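PDB 6HKE: possible TctC subunit of the Tripartite Tricarboxylate Transport(TTT) Family from Rhodopseudomonas palustris, which binds malate in the periplasm and probably delivers it to a membrane transporter of the tripartite tricarboxylate transporter family for C4-dicarboxylate uptake. Local coordinates for residues V113-R118 with Y188-I193; F121-L126 with K206-A211; N139-H144 with T167-S172; Y152-L157 with F233-W238. The protein carries 2 engineered substitutions. All coordinates share one frame; numbering follows the deposited sequence.

Contact 1: residues V113-R118 with Y188-I193; sequences VLLLAR and YMCDQI. With MLT (D-malate), chain D; LMR ((2S)-2-hydroxybutanedioic acid), chain E.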
loop_
_atom_site.group_PDB
_atom_site.type_symbol
_atom_site.label_atom_id
_atom_site.label_comp_id
_atom_site.label_asym_id
_atom_site.label_seq_id
_atom_site.Cartn_x
_atom_site.Cartn_y
_atom_site.Cartn_z
ATOM N N VAL A 113 -0.713 -3.221 7.990
ATOM C CA VAL A 113 0.378 -4.065 7.456
ATOM C C VAL A 113 0.643 -5.179 8.474
ATOM O O VAL A 113 0.602 -4.899 9.710
ATOM C CB VAL A 113 1.628 -3.197 7.243
ATOM C CG1 VAL A 113 2.895 -4.025 7.108
ATOM C CG2 VAL A 113 1.444 -2.273 6.056
ATOM N N LEU A 114 0.959 -6.368 7.954
ATOM C CA LEU A 114 1.254 -7.607 8.703
ATOM C C LEU A 114 2.677 -8.060 8.396
ATOM O O LEU A 114 3.071 -8.012 7.221
ATOM C CB LEU A 114 0.278 -8.685 8.239
ATOM C CG LEU A 114 -1.132 -8.547 8.790
ATOM C CD1 LEU A 114 -2.088 -9.475 8.073
ATOM C CD2 LEU A 114 -1.134 -8.854 10.276
ATOM N N LEU A 115 3.380 -8.558 9.410
ATOM C CA LEU A 115 4.654 -9.287 9.225
ATOM C C LEU A 115 4.307 -10.741 8.927
ATOM O O LEU A 115 3.740 -11.370 9.807
ATOM C CB LEU A 115 5.482 -9.143 10.497
ATOM C CG LEU A 115 6.742 -9.987 10.537
ATOM C CD1 LEU A 115 7.630 -9.691 9.334
ATOM C CD2 LEU A 115 7.477 -9.758 11.841
ATOM N N LEU A 116 4.532 -11.205 7.696
ATOM C CA LEU A 116 4.245 -12.598 7.271
ATOM C C LEU A 116 5.562 -13.350 7.146
ATOM O O LEU A 116 6.584 -12.712 6.880
ATOM C CB LEU A 116 3.572 -12.633 5.907
ATOM C CG LEU A 116 2.375 -11.728 5.708
ATOM C CD1 LEU A 116 1.806 -11.995 4.330
ATOM C CD2 LEU A 116 1.326 -11.941 6.793
ATOM N N ALA A 117 5.527 -14.663 7.272
ATOM C CA ALA A 117 6.682 -15.500 6.903
ATOM C C ALA A 117 6.177 -16.735 6.187
ATOM O O ALA A 117 4.962 -17.055 6.283
ATOM C CB ALA A 117 7.493 -15.855 8.121
ATOM N N ARG A 118 7.107 -17.395 5.500
ATOM C CA ARG A 118 6.902 -18.751 4.945
ATOM C C ARG A 118 6.419 -19.677 6.076
ATOM O O ARG A 118 6.882 -19.490 7.228
ATOM C CB ARG A 118 8.191 -19.212 4.262
ATOM C CG ARG A 118 9.435 -19.202 5.138
ATOM C CD ARG A 118 10.560 -19.803 4.311
ATOM N NE ARG A 118 11.744 -20.090 5.095
ATOM C CZ ARG A 118 11.916 -21.180 5.825
ATOM N NH1 ARG A 118 10.971 -22.106 5.883
ATOM N NH2 ARG A 118 13.035 -21.332 6.509
ATOM N N TYR A 188 10.580 -13.706 4.940
ATOM C CA TYR A 188 9.480 -12.858 5.444
ATOM C C TYR A 188 9.283 -11.622 4.576
ATOM O O TYR A 188 10.004 -11.369 3.599
ATOM C CB TYR A 188 9.677 -12.545 6.924
ATOM C CG TYR A 188 10.827 -11.651 7.296
ATOM C CD1 TYR A 188 12.083 -12.182 7.515
ATOM C CD2 TYR A 188 10.630 -10.303 7.560
ATOM C CE1 TYR A 188 13.128 -11.390 7.950
ATOM C CE2 TYR A 188 11.672 -9.495 7.980
ATOM C CZ TYR A 188 12.925 -10.043 8.181
ATOM O OH TYR A 188 13.972 -9.264 8.586
ATOM N N MET A 189 8.250 -10.886 4.957
ATOM C CA MET A 189 7.601 -9.848 4.144
ATOM C C MET A 189 6.693 -9.070 5.093
ATOM O O MET A 189 6.053 -9.713 5.966
ATOM C CB MET A 189 6.782 -10.561 3.070
ATOM C CG MET A 189 6.480 -9.763 1.845
ATOM S SD MET A 189 5.571 -10.897 0.774
ATOM C CE MET A 189 3.891 -10.343 1.030
ATOM N N CYS A 190 6.672 -7.747 4.968
ATOM C CA CYS A 190 5.600 -6.915 5.556
ATOM C C CYS A 190 4.637 -6.633 4.423
ATOM O O CYS A 190 5.130 -6.190 3.383
ATOM C CB CYS A 190 6.165 -5.660 6.191
ATOM S SG CYS A 190 7.289 -6.080 7.545
ATOM N N ASP A 191 3.360 -7.000 4.577
ATOM C CA ASP A 191 2.372 -6.828 3.484
ATOM C C ASP A 191 1.085 -6.179 4.018
ATOM O O ASP A 191 0.759 -6.319 5.186
ATOM C CB ASP A 191 2.157 -8.158 2.769
ATOM C CG ASP A 191 1.593 -8.058 1.354
ATOM O OD1 ASP A 191 1.493 -6.932 0.828
ATOM O OD2 ASP A 191 1.243 -9.125 0.785
ATOM N N GLN A 192 0.402 -5.469 3.135
ATOM C CA GLN A 192 -0.968 -4.952 3.327
ATOM C C GLN A 192 -1.933 -6.130 3.545
ATOM O O GLN A 192 -1.831 -7.167 2.854
ATOM C CB GLN A 192 -1.303 -4.071 2.121
ATOM C CG GLN A 192 -0.564 -2.740 2.162
ATOM C CD GLN A 192 -0.465 -2.087 0.813
ATOM O OE1 GLN A 192 -1.294 -1.245 0.468
ATOM N NE2 GLN A 192 0.522 -2.511 0.030
ATOM N N ILE A 193 -2.860 -5.956 4.483
ATOM C CA ILE A 193 -3.783 -7.021 4.950
ATOM C C ILE A 193 -4.599 -7.570 3.768
ATOM O O ILE A 193 -4.810 -8.795 3.757
ATOM C CB ILE A 193 -4.647 -6.490 6.117
ATOM C CG1 ILE A 193 -5.404 -7.621 6.810
ATOM C CG2 ILE A 193 -5.577 -5.387 5.666
ATOM C CD1 ILE A 193 -5.999 -7.226 8.132
HETATM C C1 MLT D . 3.571 -2.147 -2.004
HETATM O O1 MLT D . 3.718 -0.940 -1.711
HETATM O O2 MLT D . 4.197 -3.032 -1.378
HETATM C C2 MLT D . 2.656 -2.505 -3.153
HETATM O O3 MLT D . 1.337 -1.923 -3.135
HETATM C C3 MLT D . 2.368 -3.976 -3.200
HETATM C C4 MLT D . 1.501 -4.121 -4.424
HETATM O O4 MLT D . 0.466 -3.411 -4.547
HETATM O O5 MLT D . 1.904 -4.936 -5.280
HETATM C C1 LMR E . 3.645 -2.378 -1.790
HETATM O O1A LMR E . 3.870 -1.224 -2.187
HETATM O O1B LMR E . 4.285 -2.952 -0.869
HETATM C C2 LMR E . 2.492 -3.143 -2.460
HETATM O O2 LMR E . 1.265 -2.424 -2.521
HETATM C C3 LMR E . 2.825 -3.576 -3.890
HETATM C C4 LMR E . 1.526 -4.048 -4.522
HETATM O O4A LMR E . 1.434 -5.253 -4.824
HETATM O O4B LMR E . 0.594 -3.219 -4.670
#
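On one face of this antiparallel strand pair, L115 reaches across to fill the hollow between the side chains of C190 and Y188. Its CG stands anti to the backbone N (chi1 172°), and CD1 then meets Y188 CD2 at 3.5 Å, approaching the ring obliquely, while C190 SG also touches CD1, from a direction roughly square to the ring contact. Beside it, V113 CG1 fits against C190 CB at 3.8 Å, and small A117 leaves room for the base of the tyrosine, CB to CB. The other face carries L114, L116, M189 and D191: L116 CD1 touches M189 CE and D191 CB, both at 4.2 Å, and L114 CD1 rests on I193 CG1 where the strand 188-192 gives way to a helix. Helix 150-162 covers the first face and helix 174-182 the second, so apolar leucines suit both sides of this buried pair.

Four backbone bonds join the strands; L116 N to M189 O, at 2.7 Å, is the shortest, and M189 N to L116 O is longer and bent, with an N-H...O angle of 135°. Buried D191 gives its carboxylate to T174 and N195. Q192, next along, sends NE2 to O2 of (2S)-malate at 2.7 Å and more weakly to O3 of D-malate at 3.3 Å. A largely apolar strand pair thus holds at its end an amide that reads the ligand hydroxyl, and D191 probably helps to position T174, another malate-binding residue.

Contact 2: residues F121-L126 with K206-A211; sequences FPPKDL and KAYVIA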
loop_
_atom_site.group_PDB
_atom_site.type_symbol
_atom_site.label_atom_id
_atom_site.label_comp_id
_atom_site.label_asym_id
_atom_site.label_seq_id
_atom_site.Cartn_x
_atom_site.Cartn_y
_atom_site.Cartn_z
ATOM N N PHE A 121 8.732 -21.173 8.649
ATOM C CA PHE A 121 9.707 -20.252 9.274
ATOM C C PHE A 121 9.798 -20.639 10.744
ATOM O O PHE A 121 8.804 -20.575 11.461
ATOM C CB PHE A 121 9.348 -18.782 9.073
ATOM C CG PHE A 121 10.541 -17.869 9.189
ATOM C CD1 PHE A 121 11.701 -18.130 8.476
ATOM C CD2 PHE A 121 10.501 -16.735 9.985
ATOM C CE1 PHE A 121 12.805 -17.298 8.578
ATOM C CE2 PHE A 121 11.602 -15.896 10.080
ATOM C CZ PHE A 121 12.750 -16.178 9.377
ATOM N N PRO A 122 10.968 -21.119 11.219
ATOM C CA PRO A 122 11.066 -21.693 12.569
ATOM C C PRO A 122 10.677 -20.839 13.775
ATOM O O PRO A 122 10.151 -21.381 14.736
ATOM C CB PRO A 122 12.539 -22.114 12.644
ATOM C CG PRO A 122 12.885 -22.418 11.201
ATOM C CD PRO A 122 12.207 -21.298 10.439
ATOM N N PRO A 123 10.875 -19.504 13.824
ATOM C CA PRO A 123 10.416 -18.750 14.990
ATOM C C PRO A 123 8.888 -18.892 15.130
ATOM O O PRO A 123 8.197 -18.938 14.129
ATOM C CB PRO A 123 10.840 -17.307 14.683
ATOM C CG PRO A 123 11.921 -17.450 13.632
ATOM C CD PRO A 123 11.501 -18.647 12.812
ATOM N N LYS A 124 8.386 -18.999 16.356
ATOM C CA LYS A 124 6.937 -19.210 16.614
ATOM C C LYS A 124 6.302 -17.897 17.080
ATOM O O LYS A 124 5.072 -17.772 16.943
ATOM C CB LYS A 124 6.757 -20.374 17.590
ATOM C CG LYS A 124 7.183 -21.719 17.015
ATOM C CD LYS A 124 6.722 -22.920 17.817
ATOM C CE LYS A 124 7.825 -23.928 18.068
ATOM N NZ LYS A 124 8.862 -23.397 18.988
ATOM N N ASP A 125 7.108 -16.942 17.559
ATOM C CA ASP A 125 6.632 -15.597 17.966
ATOM C C ASP A 125 7.730 -14.567 17.676
ATOM O O ASP A 125 8.786 -14.961 17.132
ATOM C CB ASP A 125 6.178 -15.609 19.427
ATOM C CG ASP A 125 7.283 -15.976 20.393
ATOM O OD1 ASP A 125 8.390 -15.413 20.268
ATOM O OD2 ASP A 125 7.033 -16.826 21.257
ATOM N N LEU A 126 7.485 -13.301 18.029
ATOM C CA LEU A 126 8.327 -12.150 17.614
ATOM C C LEU A 126 9.655 -12.150 18.385
ATOM O O LEU A 126 10.687 -11.740 17.791
ATOM C CB LEU A 126 7.555 -10.852 17.836
ATOM C CG LEU A 126 8.203 -9.629 17.187
ATOM C CD1 LEU A 126 8.012 -9.659 15.673
ATOM C CD2 LEU A 126 7.653 -8.343 17.773
ATOM N N LYS A 206 2.065 -17.458 7.278
ATOM C CA LYS A 206 1.702 -17.103 8.666
ATOM C C LYS A 206 2.065 -15.638 8.924
ATOM O O LYS A 206 2.967 -15.113 8.228
ATOM C CB LYS A 206 2.353 -18.075 9.653
ATOM C CG LYS A 206 3.847 -18.279 9.515
ATOM C CD LYS A 206 4.330 -19.372 10.426
ATOM C CE LYS A 206 5.829 -19.355 10.624
ATOM N NZ LYS A 206 6.239 -20.298 11.692
ATOM N N ALA A 207 1.306 -15.006 9.826
ATOM C CA ALA A 207 1.523 -13.643 10.353
ATOM C C ALA A 207 2.177 -13.780 11.726
ATOM O O ALA A 207 1.777 -14.674 12.441
ATOM C CB ALA A 207 0.206 -12.918 10.463
ATOM N N TYR A 208 3.168 -12.957 12.057
ATOM C CA TYR A 208 3.714 -12.854 13.428
ATOM C C TYR A 208 2.979 -11.729 14.154
ATOM O O TYR A 208 2.410 -11.997 15.212
ATOM C CB TYR A 208 5.228 -12.676 13.383
ATOM C CG TYR A 208 5.958 -13.960 13.087
ATOM C CD1 TYR A 208 6.334 -14.802 14.117
ATOM C CD2 TYR A 208 6.245 -14.351 11.789
ATOM C CE1 TYR A 208 7.009 -15.985 13.867
ATOM C CE2 TYR A 208 6.910 -15.537 11.523
ATOM C CZ TYR A 208 7.291 -16.362 12.567
ATOM O OH TYR A 208 7.958 -17.535 12.331
ATOM N N VAL A 209 2.944 -10.524 13.578
ATOM C CA VAL A 209 2.282 -9.357 14.227
ATOM C C VAL A 209 1.568 -8.519 13.168
ATOM O O VAL A 209 1.821 -8.709 11.977
ATOM C CB VAL A 209 3.270 -8.527 15.065
ATOM C CG1 VAL A 209 3.723 -9.312 16.278
ATOM C CG2 VAL A 209 4.468 -8.050 14.263
ATOM N N ILE A 210 0.625 -7.702 13.625
ATOM C CA ILE A 210 -0.059 -6.651 12.822
ATOM C C ILE A 210 0.499 -5.316 13.319
ATOM O O ILE A 210 0.650 -5.163 14.545
ATOM C CB ILE A 210 -1.591 -6.789 12.940
ATOM C CG1 ILE A 210 -2.326 -5.812 12.021
ATOM C CG2 ILE A 210 -2.057 -6.655 14.377
ATOM C CD1 ILE A 210 -3.817 -6.107 11.906
ATOM N N ALA A 211 0.903 -4.444 12.401
ATOM C CA ALA A 211 1.541 -3.149 12.711
ATOM C C ALA A 211 0.443 -2.117 12.952
ATOM O O ALA A 211 0.316 -1.177 12.138
ATOM C CB ALA A 211 2.462 -2.738 11.600
#
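K206 sends its ammonium group to the backbone of the loop 121-126, giving F121 O a short hydrogen bond of 2.6 Å from NZ. The donor lies in the carbonyl plane, with a C=O...N angle of 149°. From CG onward the lysine chain is extended, a reach that suits a strand residue whose charge must arrive at a loop several ångströms away, and its CE passes F121 CB at 3.9 Å. A weak bond from NZ to P123 O is less certain, because that oxygen is modelled too close to the tyrosine hydroxyl for its position to be trusted.

The apolar contacts gather round Y208, which buries more surface here than any other residue of the two segments. F121 and Y208 cross at about a right angle, F121 CD2 meeting Y208 CE2 at 4.1 Å. P123 crosses the tyrosine obliquely, its CB 4.1 Å from Y208 CE1, and packs its own CD over one face of F121, so the rigid proline touches both aromatics. Farther along, L126 and V209 cross at about a right angle, L126 CD1 lying 4.1 Å from V209 CG2. Backbone also meets the tyrosine: D125 N lies in the plane of its ring, at the edge.

Helix 126-136 backs the cluster, with Y132 edge-to-face on F121 and D125 OD1 capping E128 N at the helix start. The F121 carbonyl is thereby paired with a lysine ammonium, probably a favourable match, while the aromatic and proline groups join the loop to strand 205-210.

Contact 3: residues N139-H144 with T167-S172; sequences NLNVAH and TGVPFS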
loop_
_atom_site.group_PDB
_atom_site.type_symbol
_atom_site.label_atom_id
_atom_site.label_comp_id
_atom_site.label_asym_id
_atom_site.label_seq_id
_atom_site.Cartn_x
_atom_site.Cartn_y
_atom_site.Cartn_z
ATOM N N ASN A 139 21.810 -15.510 5.503
ATOM C CA ASN A 139 21.089 -16.517 4.672
ATOM C C ASN A 139 19.602 -16.160 4.527
ATOM O O ASN A 139 18.886 -16.953 3.912
ATOM C CB ASN A 139 21.178 -17.935 5.251
ATOM C CG ASN A 139 22.575 -18.336 5.674
ATOM O OD1 ASN A 139 23.373 -18.778 4.850
ATOM N ND2 ASN A 139 22.860 -18.216 6.962
ATOM N N LEU A 140 19.143 -15.035 5.074
ATOM C CA LEU A 140 17.708 -14.650 5.037
ATOM C C LEU A 140 17.445 -13.696 3.869
ATOM O O LEU A 140 18.313 -12.857 3.555
ATOM C CB LEU A 140 17.310 -14.018 6.371
ATOM C CG LEU A 140 17.383 -14.947 7.580
ATOM C CD1 LEU A 140 16.635 -14.334 8.744
ATOM C CD2 LEU A 140 16.830 -16.334 7.272
ATOM N N ASN A 141 16.270 -13.855 3.262
ATOM C CA ASN A 141 15.735 -13.028 2.157
ATOM C C ASN A 141 14.400 -12.434 2.603
ATOM O O ASN A 141 13.471 -13.207 2.926
ATOM C CB ASN A 141 15.541 -13.844 0.875
ATOM C CG ASN A 141 16.821 -14.451 0.340
ATOM O OD1 ASN A 141 16.827 -15.604 -0.064
ATOM N ND2 ASN A 141 17.900 -13.692 0.337
ATOM N N VAL A 142 14.320 -11.107 2.624
ATOM C CA VAL A 142 13.074 -10.345 2.903
ATOM C C VAL A 142 12.544 -9.853 1.563
ATOM O O VAL A 142 13.303 -9.281 0.791
ATOM C CB VAL A 142 13.315 -9.189 3.886
ATOM C CG1 VAL A 142 12.019 -8.507 4.283
ATOM C CG2 VAL A 142 14.047 -9.675 5.115
ATOM N N ALA A 143 11.281 -10.107 1.292
ATOM C CA ALA A 143 10.616 -9.695 0.041
ATOM C C ALA A 143 10.054 -8.282 0.220
ATOM O O ALA A 143 9.490 -7.982 1.287
ATOM C CB ALA A 143 9.554 -10.701 -0.322
ATOM N N HIS A 144 10.204 -7.443 -0.801
ATOM C CA HIS A 144 9.516 -6.128 -0.920
ATOM C C HIS A 144 9.271 -5.862 -2.408
ATOM O O HIS A 144 9.817 -6.626 -3.232
ATOM C CB HIS A 144 10.339 -5.039 -0.233
ATOM C CG HIS A 144 11.697 -4.867 -0.815
ATOM N ND1 HIS A 144 11.913 -4.136 -1.961
ATOM C CD2 HIS A 144 12.908 -5.319 -0.416
ATOM C CE1 HIS A 144 13.205 -4.126 -2.251
ATOM N NE2 HIS A 144 13.847 -4.854 -1.312
ATOM N N THR A 167 19.299 -9.403 3.646
ATOM C CA THR A 167 19.115 -9.131 2.196
ATOM C C THR A 167 17.638 -8.826 1.884
ATOM O O THR A 167 16.767 -9.599 2.323
ATOM C CB THR A 167 19.573 -10.320 1.348
ATOM O OG1 THR A 167 20.875 -10.651 1.823
ATOM C CG2 THR A 167 19.585 -10.021 -0.134
ATOM N N GLY A 168 17.379 -7.766 1.115
ATOM C CA GLY A 168 16.071 -7.512 0.486
ATOM C C GLY A 168 16.057 -8.112 -0.905
ATOM O O GLY A 168 17.098 -8.059 -1.570
ATOM N N VAL A 169 14.945 -8.725 -1.306
ATOM C CA VAL A 169 14.717 -9.251 -2.683
ATOM C C VAL A 169 13.559 -8.436 -3.250
ATOM O O VAL A 169 12.447 -8.471 -2.713
ATOM C CB VAL A 169 14.443 -10.772 -2.677
ATOM C CG1 VAL A 169 14.294 -11.350 -4.072
ATOM C CG2 VAL A 169 15.522 -11.540 -1.941
ATOM N N PRO A 170 13.796 -7.643 -4.318
ATOM C CA PRO A 170 12.764 -6.782 -4.882
ATOM C C PRO A 170 11.846 -7.542 -5.847
ATOM O O PRO A 170 12.342 -8.296 -6.674
ATOM C CB PRO A 170 13.594 -5.712 -5.614
ATOM C CG PRO A 170 14.827 -6.442 -6.086
ATOM C CD PRO A 170 15.067 -7.535 -5.058
ATOM N N PHE A 171 10.539 -7.290 -5.746
ATOM C CA PHE A 171 9.493 -7.881 -6.618
ATOM C C PHE A 171 8.775 -6.747 -7.352
ATOM O O PHE A 171 8.947 -5.591 -6.981
ATOM C CB PHE A 171 8.535 -8.751 -5.793
ATOM C CG PHE A 171 9.124 -10.070 -5.362
ATOM C CD1 PHE A 171 9.936 -10.152 -4.243
ATOM C CD2 PHE A 171 8.925 -11.215 -6.121
ATOM C CE1 PHE A 171 10.495 -11.364 -3.871
ATOM C CE2 PHE A 171 9.492 -12.420 -5.755
ATOM C CZ PHE A 171 10.287 -12.492 -4.639
ATOM N N SER A 172 8.016 -7.090 -8.390
ATOM C CA SER A 172 7.158 -6.177 -9.189
ATOM C C SER A 172 5.905 -5.782 -8.392
ATOM O O SER A 172 5.173 -4.886 -8.869
ATOM C CB SER A 172 6.772 -6.824 -10.510
ATOM O OG SER A 172 6.186 -8.108 -10.311
#
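H144 lays its imidazole beside the neighbouring strand, with CE1 3.7 Å from P170 CB. P170 CA stands over the ring face as a CH-pi contact, 4.1 Å from the centroid and 26° off the normal, and V169 O lies above the same ring toward its rim. G168 CA comes to the ring edge, 3.9 Å from NE2, where the lack of a side chain leaves the imidazole its place. CG sits between the backbone N and carbonyl carbon (chi1 60°), which starts the ring toward the neighbouring strand. On the opposite face of the sheet, N141 CB packs on V169 CG2 at 3.6 Å, and A143 CB approaches F171 CE1 at 3.7 Å, a small residue against a broad ring.

Behind these side chains the backbones pair in parallel: V142 N bonds to T167 O, V169 N to V142 O, H144 N to V169 O, and F171 N to H144 O at 2.7 Å. H144 ND1 accepts a hydrogen bond from G146 N, which helps to fix the turn of the ring, and Y152 meets it edge-to-face. Helix 150-162 connects the two strands as a beta-alpha-beta unit; F171 and A143 face helix 174-182, and strand 188-192 continues the sheet beyond 141-144.

Contact 4: residues Y152-L157 with F233-W238; sequences YASCLL and FQVGAW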
loop_
_atom_site.group_PDB
_atom_site.type_symbol
_atom_site.label_atom_id
_atom_site.label_comp_id
_atom_site.label_asym_id
_atom_site.label_seq_id
_atom_site.Cartn_x
_atom_site.Cartn_y
_atom_site.Cartn_z
ATOM N N TYR A 152 8.556 -2.437 1.447
ATOM C CA TYR A 152 9.956 -2.001 1.720
ATOM C C TYR A 152 9.956 -1.095 2.951
ATOM O O TYR A 152 10.682 -1.367 3.898
ATOM C CB TYR A 152 10.610 -1.287 0.528
ATOM C CG TYR A 152 11.997 -0.779 0.820
ATOM C CD1 TYR A 152 13.069 -1.658 0.901
ATOM C CD2 TYR A 152 12.237 0.564 1.075
ATOM C CE1 TYR A 152 14.347 -1.213 1.197
ATOM C CE2 TYR A 152 13.508 1.029 1.363
ATOM C CZ TYR A 152 14.565 0.134 1.423
ATOM O OH TYR A 152 15.820 0.559 1.720
ATOM N N ALA A 153 9.141 -0.045 2.934
ATOM C CA ALA A 153 9.072 0.943 4.033
ATOM C C ALA A 153 8.816 0.198 5.346
ATOM O O ALA A 153 9.585 0.416 6.303
ATOM C CB ALA A 153 8.018 1.982 3.744
ATOM N N SER A 154 7.803 -0.675 5.381
ATOM C CA SER A 154 7.445 -1.502 6.562
ATOM C C SER A 154 8.603 -2.428 7.013
ATOM O O SER A 154 8.828 -2.514 8.227
ATOM C CB SER A 154 6.194 -2.268 6.288
ATOM O OG SER A 154 5.134 -1.374 6.024
ATOM N N CYS A 155 9.318 -3.104 6.100
ATOM C CA CYS A 155 10.399 -4.066 6.451
ATOM C C CYS A 155 11.633 -3.285 6.920
ATOM O O CYS A 155 12.307 -3.731 7.865
ATOM C CB CYS A 155 10.687 -5.057 5.324
ATOM S SG CYS A 155 11.922 -4.543 4.093
ATOM N N LEU A 156 11.892 -2.123 6.338
ATOM C CA LEU A 156 12.994 -1.250 6.813
ATOM C C LEU A 156 12.682 -0.773 8.244
ATOM O O LEU A 156 13.618 -0.718 9.075
ATOM C CB LEU A 156 13.168 -0.097 5.823
ATOM C CG LEU A 156 14.294 0.875 6.160
ATOM C CD1 LEU A 156 14.934 1.424 4.895
ATOM C CD2 LEU A 156 13.782 2.009 7.040
ATOM N N LEU A 157 11.418 -0.458 8.545
ATOM C CA LEU A 157 11.036 0.002 9.896
ATOM C C LEU A 157 11.250 -1.143 10.884
ATOM O O LEU A 157 11.912 -0.922 11.921
ATOM C CB LEU A 157 9.579 0.454 9.921
ATOM C CG LEU A 157 9.104 0.892 11.306
ATOM C CD1 LEU A 157 10.053 1.927 11.907
ATOM C CD2 LEU A 157 7.694 1.437 11.249
ATOM N N PHE A 233 6.399 -0.538 15.839
ATOM C CA PHE A 233 6.042 -1.138 14.529
ATOM C C PHE A 233 4.548 -0.918 14.268
ATOM O O PHE A 233 3.774 -1.839 14.514
ATOM C CB PHE A 233 6.487 -2.599 14.489
ATOM C CG PHE A 233 6.308 -3.234 13.137
ATOM C CD1 PHE A 233 6.874 -2.661 12.016
ATOM C CD2 PHE A 233 5.555 -4.384 12.987
ATOM C CE1 PHE A 233 6.693 -3.233 10.770
ATOM C CE2 PHE A 233 5.391 -4.968 11.743
ATOM C CZ PHE A 233 5.957 -4.389 10.634
ATOM N N GLN A 234 4.179 0.297 13.840
ATOM C CA GLN A 234 2.798 0.700 13.446
ATOM C C GLN A 234 2.850 1.348 12.064
ATOM O O GLN A 234 3.443 2.408 11.921
ATOM C CB GLN A 234 2.120 1.670 14.420
ATOM C CG GLN A 234 2.203 1.215 15.871
ATOM C CD GLN A 234 0.895 1.330 16.614
ATOM O OE1 GLN A 234 0.107 2.252 16.382
ATOM N NE2 GLN A 234 0.668 0.388 17.521
ATOM N N VAL A 235 2.192 0.722 11.103
ATOM C CA VAL A 235 2.125 1.186 9.699
ATOM C C VAL A 235 0.652 1.115 9.291
ATOM O O VAL A 235 0.077 -0.003 9.243
ATOM C CB VAL A 235 3.061 0.358 8.797
ATOM C CG1 VAL A 235 3.009 0.833 7.360
ATOM C CG2 VAL A 235 4.498 0.377 9.298
ATOM N N GLY A 236 0.037 2.280 9.115
ATOM C CA GLY A 236 -1.299 2.423 8.517
ATOM C C GLY A 236 -1.117 2.750 7.057
ATOM O O GLY A 236 -0.634 3.877 6.769
ATOM N N ALA A 237 -1.370 1.774 6.183
ATOM C CA ALA A 237 -1.148 1.902 4.733
ATOM C C ALA A 237 -2.394 2.512 4.106
ATOM O O ALA A 237 -3.367 1.795 3.881
ATOM C CB ALA A 237 -0.822 0.559 4.128
ATOM N N TRP A 238 -2.353 3.800 3.817
ATOM C CA TRP A 238 -3.415 4.488 3.048
ATOM C C TRP A 238 -3.096 4.298 1.570
ATOM O O TRP A 238 -1.896 4.201 1.197
ATOM C CB TRP A 238 -3.533 5.962 3.440
ATOM C CG TRP A 238 -2.232 6.699 3.472
ATOM C CD1 TRP A 238 -1.421 6.894 4.552
ATOM C CD2 TRP A 238 -1.608 7.374 2.368
ATOM N NE1 TRP A 238 -0.325 7.634 4.189
ATOM C CE2 TRP A 238 -0.416 7.944 2.855
ATOM C CE3 TRP A 238 -1.935 7.539 1.018
ATOM C CZ2 TRP A 238 0.464 8.642 2.031
ATOM C CZ3 TRP A 238 -1.092 8.268 0.214
ATOM C CH2 TRP A 238 0.098 8.808 0.717
#
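The 152-157 helical turn passes over the loop that leads into strand 236-244, its S154 CA 6.7 Å from V235 CA and its L157 CA 6.9 Å from F233 CA, with no hydrogen bond between the two segments. V235 is the main bump of the loop. Its CG1, anti to the backbone N (chi1 -180°), comes 3.3 Å from S154 OG, and its CG2 reaches L157 CD2 at 3.9 Å as the two side chains slide past each other in opposite directions. A beta-branched valine suits this spot because its two methyls serve two helix residues one turn apart. L157, pointing toward the loop, also brings CD2 to F233 CD1 at 4.2 Å, oblique to the ring. F233 turns back to the helix and sets its edge against the backbone, CE1 lying 3.4 Å from S154 O near the ring plane.

Small S154 lets the helix come close, and its hydroxyl is satisfied within the helix by V150 O, so it can face the valine methyls. V113 of strand 102-118 touches both S154 and V235, and R300 of helix 287-305 takes the carbonyl of Q234. The same helix as S154 carries the malate-binding V150 and S151 at its start, and the S154 side chain lies about 7 Å from the bound (2S)-malate, nearest atoms. With the serine hydroxyl already paired, what holds the two segments against each other is probably mostly dispersion and exclusion of water.

In the fold
All four contacts reach one mixed sheet, with its adjoining helices and loops. Contact 1 touches each of the others, its centre lying about 9 Å from that of contact 2, 10 Å from contact 4 and 12 Å from contact 3; contacts 2 and 3, with centres about 17 Å apart, do not touch. Strand 102-118 runs between 188-192 and 205-210, and 188-192 is followed across the sheet by 141-144, then 167-170. Along the chain both segments of contact 3 fall between those of contact 1, whereas contacts 1, 2 and 4 interleave. Helix 150-162 links contacts 3 and 4, near the malate pocket to which contact 1 supplies Q192; contact 2 lies away from it.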